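Local coordinates for protein probable arabinosyltransferase C (PDB 3PTY) that probably polymerises arabinose into the arabinan of arabinogalactan and carries the C-terminal extracellular, lectin-like carbohydrate-binding domain described here, at residues Ala27-Thr30 and Glu35-Leu38; Asp42-Met47 and Pro127-Val132; Pro54-Leu59 and Pro112-Ser117; Arg277-Gln282 and Glu287-Arg292. One frame throughout, in Å; residues are numbered along the deposited sequence.

Contact 1: Ala27-Thr30 and Glu35-Leu38; sequences AGKT and EDVL
The two flat groups here are the carboxylates of Asp36 and Glu35: that of Asp36 meets Lys29, that of Glu35 both Lys29 and Thr30. Asp36 receives NZ of Lys29 on the syn lone pair of OD1, the side of its other oxygen, while Glu35 lays one oxygen against the CB of Lys29 and the other against the Thr30 backbone. The contact closes a short helix-to-strand connection: helix 18-28 ends, the chain turns through Cys31, whose disulfide partner is Cys275, and strand 37-40 of the mixed sheet begins.

The ammonium of Lys29 and OD1 of Asp36 form a salt bridge, NZ to OD1 at 2.9 Å. Lysine suits the place because its chain can run out straight from CG and then bend at the last torsion (chi4 -63°), which brings NZ round to a carboxylate that its side chain crosses at about a right angle. Asp36 is short and buried against Lys332 and Leu331. Asp333, a residue of the arabinofuranoside pocket, lies close by, so the charge of Lys29 probably offsets the repulsion between the two acids.

Glu35 plays a different role. Its long, extended chain spans the gap back to the turn that follows the helix, where OE1 accepts a hydrogen bond from the backbone N of Cys31. The same OE1 lies 3.3 Å from the N of Thr30, at too poor an angle for a bond, and 3.5 Å from the CB of Thr30. On the lysine side, OE2 of Glu35 packs 3.7 Å from the CB of Lys29, and further along, CD of Lys29 passes 3.5 Å from OD1 of Asp36.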
# COMPACT_ATOMS: atom_id res chain seq x y z
N ALA A 27 -11.25 17.86 -3.68
CA ALA A 27 -12.22 17.86 -4.77
C ALA A 27 -12.32 19.21 -5.47
O ALA A 27 -12.74 19.29 -6.63
CB ALA A 27 -13.59 17.42 -4.27
N GLY A 28 -11.93 20.27 -4.78
CA GLY A 28 -11.97 21.62 -5.33
C GLY A 28 -10.87 21.88 -6.35
O GLY A 28 -10.93 22.86 -7.09
N LYS A 29 -9.87 21.02 -6.38
CA LYS A 29 -8.77 21.14 -7.33
C LYS A 29 -9.07 20.33 -8.58
O LYS A 29 -9.50 19.17 -8.49
CB LYS A 29 -7.45 20.68 -6.70
CG LYS A 29 -7.01 21.52 -5.51
CD LYS A 29 -6.06 20.76 -4.60
CE LYS A 29 -5.66 21.59 -3.38
NZ LYS A 29 -4.90 22.82 -3.78
N THR A 30 -8.85 20.92 -9.75
CA THR A 30 -9.13 20.26 -11.01
C THR A 30 -8.48 18.88 -11.07
O THR A 30 -9.12 17.89 -11.40
CB THR A 30 -8.64 21.09 -12.21
OG1 THR A 30 -9.15 22.42 -12.10
CG2 THR A 30 -9.11 20.47 -13.52
N GLU A 35 -1.85 18.60 -8.15
CA GLU A 35 -1.46 20.00 -8.17
C GLU A 35 -0.69 20.39 -6.91
O GLU A 35 -0.04 21.43 -6.87
CB GLU A 35 -2.71 20.89 -8.32
CG GLU A 35 -3.49 20.65 -9.60
CD GLU A 35 -4.79 21.44 -9.67
OE1 GLU A 35 -5.61 21.13 -10.56
OE2 GLU A 35 -4.99 22.36 -8.85
N ASP A 36 -0.76 19.55 -5.88
CA ASP A 36 -0.13 19.89 -4.59
C ASP A 36 1.16 19.12 -4.31
O ASP A 36 1.96 19.54 -3.48
CB ASP A 36 -1.12 19.67 -3.44
CG ASP A 36 -2.22 20.73 -3.41
OD1 ASP A 36 -2.61 21.22 -4.48
OD2 ASP A 36 -2.69 21.07 -2.31
N VAL A 37 1.35 17.99 -4.98
CA VAL A 37 2.62 17.27 -4.87
C VAL A 37 3.64 17.94 -5.79
O VAL A 37 3.39 18.10 -6.99
CB VAL A 37 2.48 15.77 -5.23
CG1 VAL A 37 3.84 15.06 -5.22
CG2 VAL A 37 1.53 15.07 -4.26
N LEU A 38 4.76 18.37 -5.23
CA LEU A 38 5.82 19.01 -6.00
C LEU A 38 6.96 18.02 -6.21
O LEU A 38 7.47 17.45 -5.25
CB LEU A 38 6.33 20.26 -5.27
CG LEU A 38 5.27 21.34 -5.02
CD1 LEU A 38 5.90 22.61 -4.45
CD2 LEU A 38 4.55 21.65 -6.31

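Contact 2: Asp42-Met47 and Pro127-Val132; sequences DPNAGM and PARTPV
Arg129 leans over Asn44, and its side chain can be followed outward from the backbone. CB sits beside the amide end of Asn44. The chain then runs straight through CG and turns at chi3 (-71°), a bend that folds the guanidinium back over the asparagine. NE forms a salt bridge with Asp126, the residue just before the 127-132 segment, so the flat head is held from its own side of the contact. CZ rests 3.7 Å from the CB of Asn44, and this methylene lies over one face of the guanidinium, offset toward its rim. NH1 is as near to that CB and also reaches water 1, which lies in the plane at the edge of the group, 3.0 Å from NH1. Water 1 in turn donates to OD2 of Asp42 at 2.7 Å, so a single water joins the arginine to the other loop.

Deeper in, Thr130 faces the amide end of Asn44. Its OG1 is hydrogen-bonded to the backbone O of Asp126, which fixes the hydroxyl, while its CG2 looks toward the CE of Met47, 4.4 Å away. Threonine suits this buried position because one branch satisfies a carbonyl and the other offers a methyl.

In the other loop, Ala45 N bonds chiefly to the backbone O of Asp42, and OD1 of Asp42 adds weak bonds to the N of Asn44 and of Ala45. Asp126 OD1 accepts from the N of Ala128. Asp126 thus makes an Asx turn and Asp42 a weak version of one, and the contact brings two such aspartate-led loops of the domain together.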
# COMPACT_ATOMS: atom_id res chain seq x y z
N ASP A 42 15.28 16.28 -10.84
CA ASP A 42 16.73 16.42 -10.97
C ASP A 42 17.31 17.05 -9.71
O ASP A 42 17.56 18.24 -9.68
CB ASP A 42 17.07 17.27 -12.19
CG ASP A 42 18.56 17.28 -12.48
OD1 ASP A 42 19.33 16.62 -11.74
OD2 ASP A 42 18.97 17.95 -13.45
N PRO A 43 17.52 16.24 -8.67
CA PRO A 43 18.06 16.75 -7.41
C PRO A 43 19.44 17.39 -7.60
O PRO A 43 19.81 18.28 -6.85
CB PRO A 43 18.15 15.50 -6.53
CG PRO A 43 18.14 14.35 -7.51
CD PRO A 43 17.18 14.81 -8.57
N ASN A 44 20.19 16.97 -8.61
CA ASN A 44 21.50 17.56 -8.80
C ASN A 44 21.47 19.01 -9.28
O ASN A 44 22.39 19.78 -9.00
CB ASN A 44 22.37 16.69 -9.69
CG ASN A 44 23.03 15.57 -8.91
OD1 ASN A 44 23.93 15.79 -8.07
ND2 ASN A 44 22.55 14.37 -9.13
N ALA A 45 20.40 19.39 -9.96
CA ALA A 45 20.23 20.76 -10.43
C ALA A 45 20.10 21.74 -9.26
O ALA A 45 20.38 22.93 -9.41
CB ALA A 45 19.03 20.87 -11.36
N GLY A 46 19.67 21.26 -8.10
CA GLY A 46 19.45 22.15 -6.96
C GLY A 46 20.61 22.23 -5.97
O GLY A 46 20.58 23.03 -5.03
N MET A 47 21.63 21.40 -6.17
CA MET A 47 22.78 21.36 -5.26
C MET A 47 23.41 22.74 -5.09
O MET A 47 23.61 23.47 -6.06
CB MET A 47 23.83 20.37 -5.78
CG MET A 47 23.43 18.90 -5.70
SD MET A 47 23.40 18.32 -4.00
CE MET A 47 22.66 16.69 -4.21
N PRO A 127 25.81 9.86 -9.19
CA PRO A 127 27.00 9.53 -8.39
C PRO A 127 28.24 10.32 -8.83
O PRO A 127 29.10 10.62 -8.00
CB PRO A 127 27.22 8.04 -8.67
CG PRO A 127 25.90 7.54 -9.18
CD PRO A 127 25.26 8.69 -9.90
N ALA A 128 28.32 10.65 -10.11
CA ALA A 128 29.47 11.41 -10.62
C ALA A 128 29.45 12.84 -10.11
O ALA A 128 30.45 13.56 -10.22
CB ALA A 128 29.52 11.37 -12.15
N ARG A 129 28.33 13.26 -9.53
CA ARG A 129 28.20 14.62 -9.00
C ARG A 129 27.74 14.65 -7.54
O ARG A 129 27.41 15.71 -7.02
CB ARG A 129 27.22 15.44 -9.85
CG ARG A 129 27.79 15.89 -11.20
CD ARG A 129 26.79 16.76 -11.95
NE ARG A 129 25.67 15.96 -12.43
CZ ARG A 129 24.48 16.45 -12.76
NH1 ARG A 129 24.23 17.75 -12.66
NH2 ARG A 129 23.53 15.63 -13.19
N THR A 130 27.73 13.50 -6.89
CA THR A 130 27.18 13.43 -5.54
C THR A 130 28.06 12.63 -4.60
O THR A 130 27.98 11.41 -4.55
CB THR A 130 25.78 12.77 -5.55
OG1 THR A 130 24.99 13.37 -6.58
CG2 THR A 130 25.10 12.97 -4.20
N PRO A 131 28.92 13.33 -3.84
CA PRO A 131 29.70 12.65 -2.81
C PRO A 131 28.77 12.14 -1.71
O PRO A 131 27.69 12.69 -1.51
CB PRO A 131 30.60 13.76 -2.22
CG PRO A 131 30.14 15.04 -2.81
CD PRO A 131 29.04 14.80 -3.80
N VAL A 132 29.20 11.09 -1.02
CA VAL A 132 28.45 10.53 0.09
C VAL A 132 29.44 10.28 1.22
O VAL A 132 30.56 9.85 0.95
CB VAL A 132 27.85 9.15 -0.26
CG1 VAL A 132 26.90 8.70 0.83
CG2 VAL A 132 27.14 9.21 -1.59
O HOH W 1 21.54 18.71 -13.42

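Contact 3: Pro54-Leu59 and Pro112-Ser117; sequences PLADAL and PGINGS
Apolar packing carries this contact, and Ile114 is its centre. CD1 of Ile114 comes 3.5 Å from CD2 of Leu55, while its CG1 lies 3.7 Å from the CB of Ala56. Having CG1 anti to the backbone N (chi1 -170°) extends the long branch of the isoleucine toward helix 55-58. The small methyl of Ala56 lets the loop come close, and the longer Leu55 reaches over to cover the isoleucine tip and also touches Pro131.

Van der Waals contact with the backbone is slighter: CB of Asn115 lies 3.9 Å from the O of Ala56.

The hydrogen bonds stay within each segment or lead elsewhere. Ile114 and Asn115 are the middle residues of a type I turn closed by Gly116 N to Gly113 O at 3.0 Å, and Gly113 N also bonds to Ser117 O at 2.7 Å. Gly116 has a positive phi, 100°, a shape that glycine takes with ease. On the other side, Asp57 N bonds to Pro54 O. Asn115 spends its OD1 on the N of Val132.

With no hydrogen bond between the segments, the helix and the turn meet by shape and hydrophobicity, and each keeps its form through bonds of its own.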
# COMPACT_ATOMS: atom_id res chain seq x y z
N PRO A 54 36.44 22.00 -4.08
CA PRO A 54 35.85 21.29 -5.22
C PRO A 54 34.68 20.44 -4.74
O PRO A 54 34.66 20.04 -3.57
CB PRO A 54 36.99 20.39 -5.71
CG PRO A 54 38.24 21.00 -5.18
CD PRO A 54 37.86 21.65 -3.88
N LEU A 55 33.74 20.17 -5.63
CA LEU A 55 32.54 19.40 -5.30
C LEU A 55 32.85 18.09 -4.58
O LEU A 55 32.17 17.71 -3.62
CB LEU A 55 31.76 19.12 -6.59
CG LEU A 55 30.44 18.36 -6.55
CD1 LEU A 55 29.63 18.67 -7.79
CD2 LEU A 55 30.69 16.87 -6.45
N ALA A 56 33.87 17.38 -5.06
CA ALA A 56 34.22 16.08 -4.50
C ALA A 56 34.66 16.19 -3.05
O ALA A 56 34.46 15.26 -2.27
CB ALA A 56 35.31 15.41 -5.34
N ASP A 57 35.27 17.33 -2.71
CA ASP A 57 35.92 17.51 -1.41
C ASP A 57 35.00 18.12 -0.36
O ASP A 57 35.21 17.94 0.84
CB ASP A 57 37.11 18.48 -1.54
CG ASP A 57 38.25 17.92 -2.41
OD1 ASP A 57 37.99 17.08 -3.29
OD2 ASP A 57 39.40 18.35 -2.20
N ALA A 58 34.00 18.86 -0.81
CA ALA A 58 33.29 19.80 0.08
C ALA A 58 32.52 19.12 1.22
O ALA A 58 32.41 19.68 2.31
CB ALA A 58 32.37 20.72 -0.73
N LEU A 59 32.00 17.92 0.98
CA LEU A 59 31.14 17.29 1.99
C LEU A 59 31.88 16.96 3.29
O LEU A 59 31.28 16.97 4.37
CB LEU A 59 30.46 16.05 1.41
CG LEU A 59 29.41 15.36 2.30
CD1 LEU A 59 28.28 16.33 2.65
CD2 LEU A 59 28.85 14.12 1.60
N PRO A 112 32.49 3.37 -8.81
CA PRO A 112 32.34 4.27 -7.66
C PRO A 112 31.86 5.66 -8.10
O PRO A 112 32.04 6.05 -9.24
CB PRO A 112 33.77 4.38 -7.10
CG PRO A 112 34.61 3.40 -7.91
CD PRO A 112 33.89 3.21 -9.20
N GLY A 113 31.24 6.38 -7.17
CA GLY A 113 30.87 7.76 -7.43
C GLY A 113 32.05 8.69 -7.26
O GLY A 113 33.19 8.24 -7.07
N ILE A 114 31.78 9.98 -7.32
CA ILE A 114 32.82 11.00 -7.33
C ILE A 114 33.82 10.92 -6.17
O ILE A 114 35.01 11.14 -6.38
CB ILE A 114 32.23 12.41 -7.44
CG1 ILE A 114 33.34 13.42 -7.71
CG2 ILE A 114 31.42 12.76 -6.19
CD1 ILE A 114 32.84 14.74 -8.25
N ASN A 115 33.35 10.63 -4.96
CA ASN A 115 34.30 10.50 -3.85
C ASN A 115 34.57 9.06 -3.42
O ASN A 115 35.06 8.83 -2.32
CB ASN A 115 33.97 11.44 -2.66
CG ASN A 115 32.87 10.89 -1.76
OD1 ASN A 115 31.93 10.23 -2.21
ND2 ASN A 115 32.98 11.19 -0.46
N GLY A 116 34.26 8.11 -4.29
CA GLY A 116 34.66 6.72 -4.11
C GLY A 116 33.59 5.79 -3.57
O GLY A 116 33.87 4.62 -3.27
N SER A 117 32.37 6.29 -3.42
CA SER A 117 31.29 5.48 -2.85
C SER A 117 30.69 4.56 -3.90
O SER A 117 30.42 4.98 -5.02
CB SER A 117 30.19 6.38 -2.28
OG SER A 117 29.20 5.58 -1.65

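Contact 4: Arg277-Gln282 and Glu287-Arg292; sequences RPFGHQ and ETPKWR. With AFO (octyl alpha-D-arabinofuranoside), chain B.
The shortest direct polar bond between these segments runs from NE of Arg277 to OE2 of Glu287, 3.0 Å long and fairly straight at 156°, using the syn lone pair of OE2. It belongs to a two-pronged salt bridge across a crossover in the mixed sheet: strands 277-278 and 291-294 lie on either side of strand 262-264 and both run parallel to it, so the chain must pass over that strand between them. NH2 of Arg277 completes the pair with OE1 of Glu287 at 3.1 Å. The grip is side-on, through NE and one NH, but the guanidinium and carboxylate planes are 66° apart, so the second bond is tilted. Arg277 is extended from CG to NE and Glu287 beyond CG, so the two long chains reach each other from opposite directions.

Phe279 supplies the apolar half. CG of Pro289 sits over one ring face in a CH-pi contact, 4.2 Å from the centroid, and CD of Pro289 comes 3.6 Å from CE1 of Phe279. At the ring edge, in plane, is the backbone O of Glu287, 3.3 Å from CE1. Phe264 of the intervening strand also meets the ring.

Pro278 points away from this packing, and its ring touches the bound octyl arabinofuranoside, which is held by hydrogen bonds to the backbone O of Trp267 and to Asn22 of the second subunit. The CG of Pro278 meets C5 of the sugar at 3.8 Å.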
# COMPACT_ATOMS: atom_id res chain seq x y z
N ARG A 277 -3.78 8.89 -15.82
CA ARG A 277 -4.28 7.73 -16.55
C ARG A 277 -3.90 6.44 -15.84
O ARG A 277 -2.72 6.10 -15.76
CB ARG A 277 -3.69 7.74 -17.97
CG ARG A 277 -4.07 6.54 -18.86
CD ARG A 277 -3.30 6.65 -20.18
NE ARG A 277 -3.49 5.50 -21.07
CZ ARG A 277 -4.44 5.42 -22.00
NH1 ARG A 277 -5.31 6.41 -22.15
NH2 ARG A 277 -4.53 4.34 -22.77
N PRO A 278 -4.90 5.71 -15.33
CA PRO A 278 -4.59 4.48 -14.58
C PRO A 278 -4.18 3.37 -15.53
O PRO A 278 -4.85 3.15 -16.54
CB PRO A 278 -5.92 4.12 -13.90
CG PRO A 278 -6.82 5.32 -14.10
CD PRO A 278 -6.34 5.97 -15.37
N PHE A 279 -3.08 2.69 -15.22
CA PHE A 279 -2.64 1.58 -16.04
C PHE A 279 -3.62 0.43 -15.87
O PHE A 279 -3.98 0.07 -14.74
CB PHE A 279 -1.24 1.14 -15.63
CG PHE A 279 -0.74 -0.05 -16.40
CD1 PHE A 279 -0.29 0.10 -17.71
CD2 PHE A 279 -0.76 -1.31 -15.85
CE1 PHE A 279 0.15 -0.99 -18.44
CE2 PHE A 279 -0.31 -2.41 -16.57
CZ PHE A 279 0.14 -2.25 -17.87
N GLY A 280 -4.07 -0.13 -16.99
CA GLY A 280 -5.02 -1.22 -17.00
C GLY A 280 -5.17 -1.79 -18.40
O GLY A 280 -4.42 -1.42 -19.31
N HIS A 281 -6.14 -2.68 -18.60
CA HIS A 281 -6.32 -3.34 -19.89
C HIS A 281 -7.76 -3.27 -20.40
O HIS A 281 -8.16 -4.08 -21.23
CB HIS A 281 -5.88 -4.80 -19.82
CG HIS A 281 -4.45 -4.99 -19.44
ND1 HIS A 281 -3.42 -4.86 -20.34
CD2 HIS A 281 -3.88 -5.29 -18.25
CE1 HIS A 281 -2.27 -5.07 -19.72
NE2 HIS A 281 -2.52 -5.33 -18.45
N GLN A 282 -8.53 -2.31 -19.91
CA GLN A 282 -9.87 -2.11 -20.42
C GLN A 282 -9.80 -1.84 -21.92
O GLN A 282 -8.85 -1.23 -22.41
CB GLN A 282 -10.56 -0.95 -19.71
CG GLN A 282 -12.07 -0.92 -19.94
CD GLN A 282 -12.76 0.25 -19.26
OE1 GLN A 282 -12.11 1.23 -18.88
NE2 GLN A 282 -14.08 0.16 -19.11
N GLU A 287 -0.11 -1.17 -23.30
CA GLU A 287 0.85 -0.07 -23.27
C GLU A 287 1.84 -0.27 -22.12
O GLU A 287 1.68 -1.18 -21.32
CB GLU A 287 0.11 1.26 -23.11
CG GLU A 287 -0.75 1.34 -21.85
CD GLU A 287 -1.64 2.58 -21.81
OE1 GLU A 287 -1.64 3.36 -22.79
OE2 GLU A 287 -2.34 2.76 -20.79
N THR A 288 2.85 0.59 -22.07
CA THR A 288 3.89 0.49 -21.05
C THR A 288 3.62 1.51 -19.94
O THR A 288 3.43 2.69 -20.22
CB THR A 288 5.27 0.76 -21.67
OG1 THR A 288 5.47 -0.13 -22.78
CG2 THR A 288 6.39 0.56 -20.65
N PRO A 289 3.56 1.05 -18.68
CA PRO A 289 3.37 2.02 -17.58
C PRO A 289 4.64 2.84 -17.39
O PRO A 289 5.73 2.30 -17.56
CB PRO A 289 3.12 1.13 -16.36
CG PRO A 289 3.73 -0.19 -16.70
CD PRO A 289 3.71 -0.33 -18.20
N LYS A 290 4.49 4.11 -17.05
CA LYS A 290 5.65 4.99 -16.94
C LYS A 290 5.91 5.47 -15.51
O LYS A 290 7.02 5.91 -15.19
CB LYS A 290 5.50 6.19 -17.87
CG LYS A 290 5.64 5.81 -19.36
CD LYS A 290 5.63 7.04 -20.25
CE LYS A 290 6.02 6.68 -21.69
N TRP A 291 4.90 5.38 -14.66
CA TRP A 291 5.00 5.84 -13.27
C TRP A 291 4.24 4.89 -12.36
O TRP A 291 3.40 4.11 -12.82
CB TRP A 291 4.41 7.24 -13.11
CG TRP A 291 4.93 8.28 -14.06
CD1 TRP A 291 4.42 8.59 -15.30
CD2 TRP A 291 6.05 9.14 -13.86
NE1 TRP A 291 5.16 9.60 -15.87
CE2 TRP A 291 6.16 9.95 -15.01
CE3 TRP A 291 6.97 9.31 -12.82
CZ2 TRP A 291 7.17 10.91 -15.15
CZ3 TRP A 291 7.96 10.27 -12.95
CH2 TRP A 291 8.05 11.06 -14.11
N ARG A 292 4.52 4.97 -11.07
CA ARG A 292 3.70 4.31 -10.07
C ARG A 292 3.54 5.25 -8.90
O ARG A 292 4.50 5.92 -8.51
CB ARG A 292 4.34 2.99 -9.60
CG ARG A 292 3.57 2.33 -8.44
CD ARG A 292 3.98 0.87 -8.24
NE ARG A 292 5.36 0.77 -7.79
CZ ARG A 292 5.97 -0.38 -7.49
NH1 ARG A 292 5.32 -1.53 -7.59
NH2 ARG A 292 7.24 -0.37 -7.09
C1 AFO B . -10.37 4.74 -10.83
O1 AFO B . -11.76 4.42 -10.86
C2 AFO B . -10.15 5.63 -9.61
O2 AFO B . -9.01 5.23 -8.84
C3 AFO B . -9.97 7.04 -10.16
O3 AFO B . -11.00 7.86 -9.62
C4 AFO B . -10.16 6.91 -11.66
O4 AFO B . -10.03 5.52 -11.98
C5 AFO B . -9.19 7.76 -12.47
O5 AFO B . -9.71 7.97 -13.79
C1' AFO B . -12.16 3.65 -11.99
C2' AFO B . -13.68 3.65 -12.03
C3' AFO B . -14.24 2.48 -12.83
C4' AFO B . -15.74 2.68 -13.03
C5' AFO B . -16.32 3.60 -11.96
C6' AFO B . -16.50 2.91 -10.61
C7' AFO B . -16.86 3.92 -9.53
C8' AFO B . -17.13 3.23 -8.21
O HOH W 2 -1.91 -1.82 -20.80

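Along the chain the order begins with contact 1, followed by contact 2, with contact 3 lying wholly within the span that contact 2 bridges, and contact 4 last. Contacts 1 and 4 belong to the mixed seven-stranded sheet, their centres about 21 Å apart; contact 4 touches a bound arabinofuranoside, and the side chain of Asp36 in contact 1 lies about 7 Å from one. Contacts 2 and 3, centres about 10 Å apart, join loops and a short helix near the antiparallel sheet and touch directly: Pro127 O lies 2.8 Å from Ile114 N. Contacts 1 and 3 are about 38 Å apart, centre to centre, on opposite sides of the chain's centre. The carbohydrate-binding domain thus has loop packing on one side and ligand-adjacent contacts on the other.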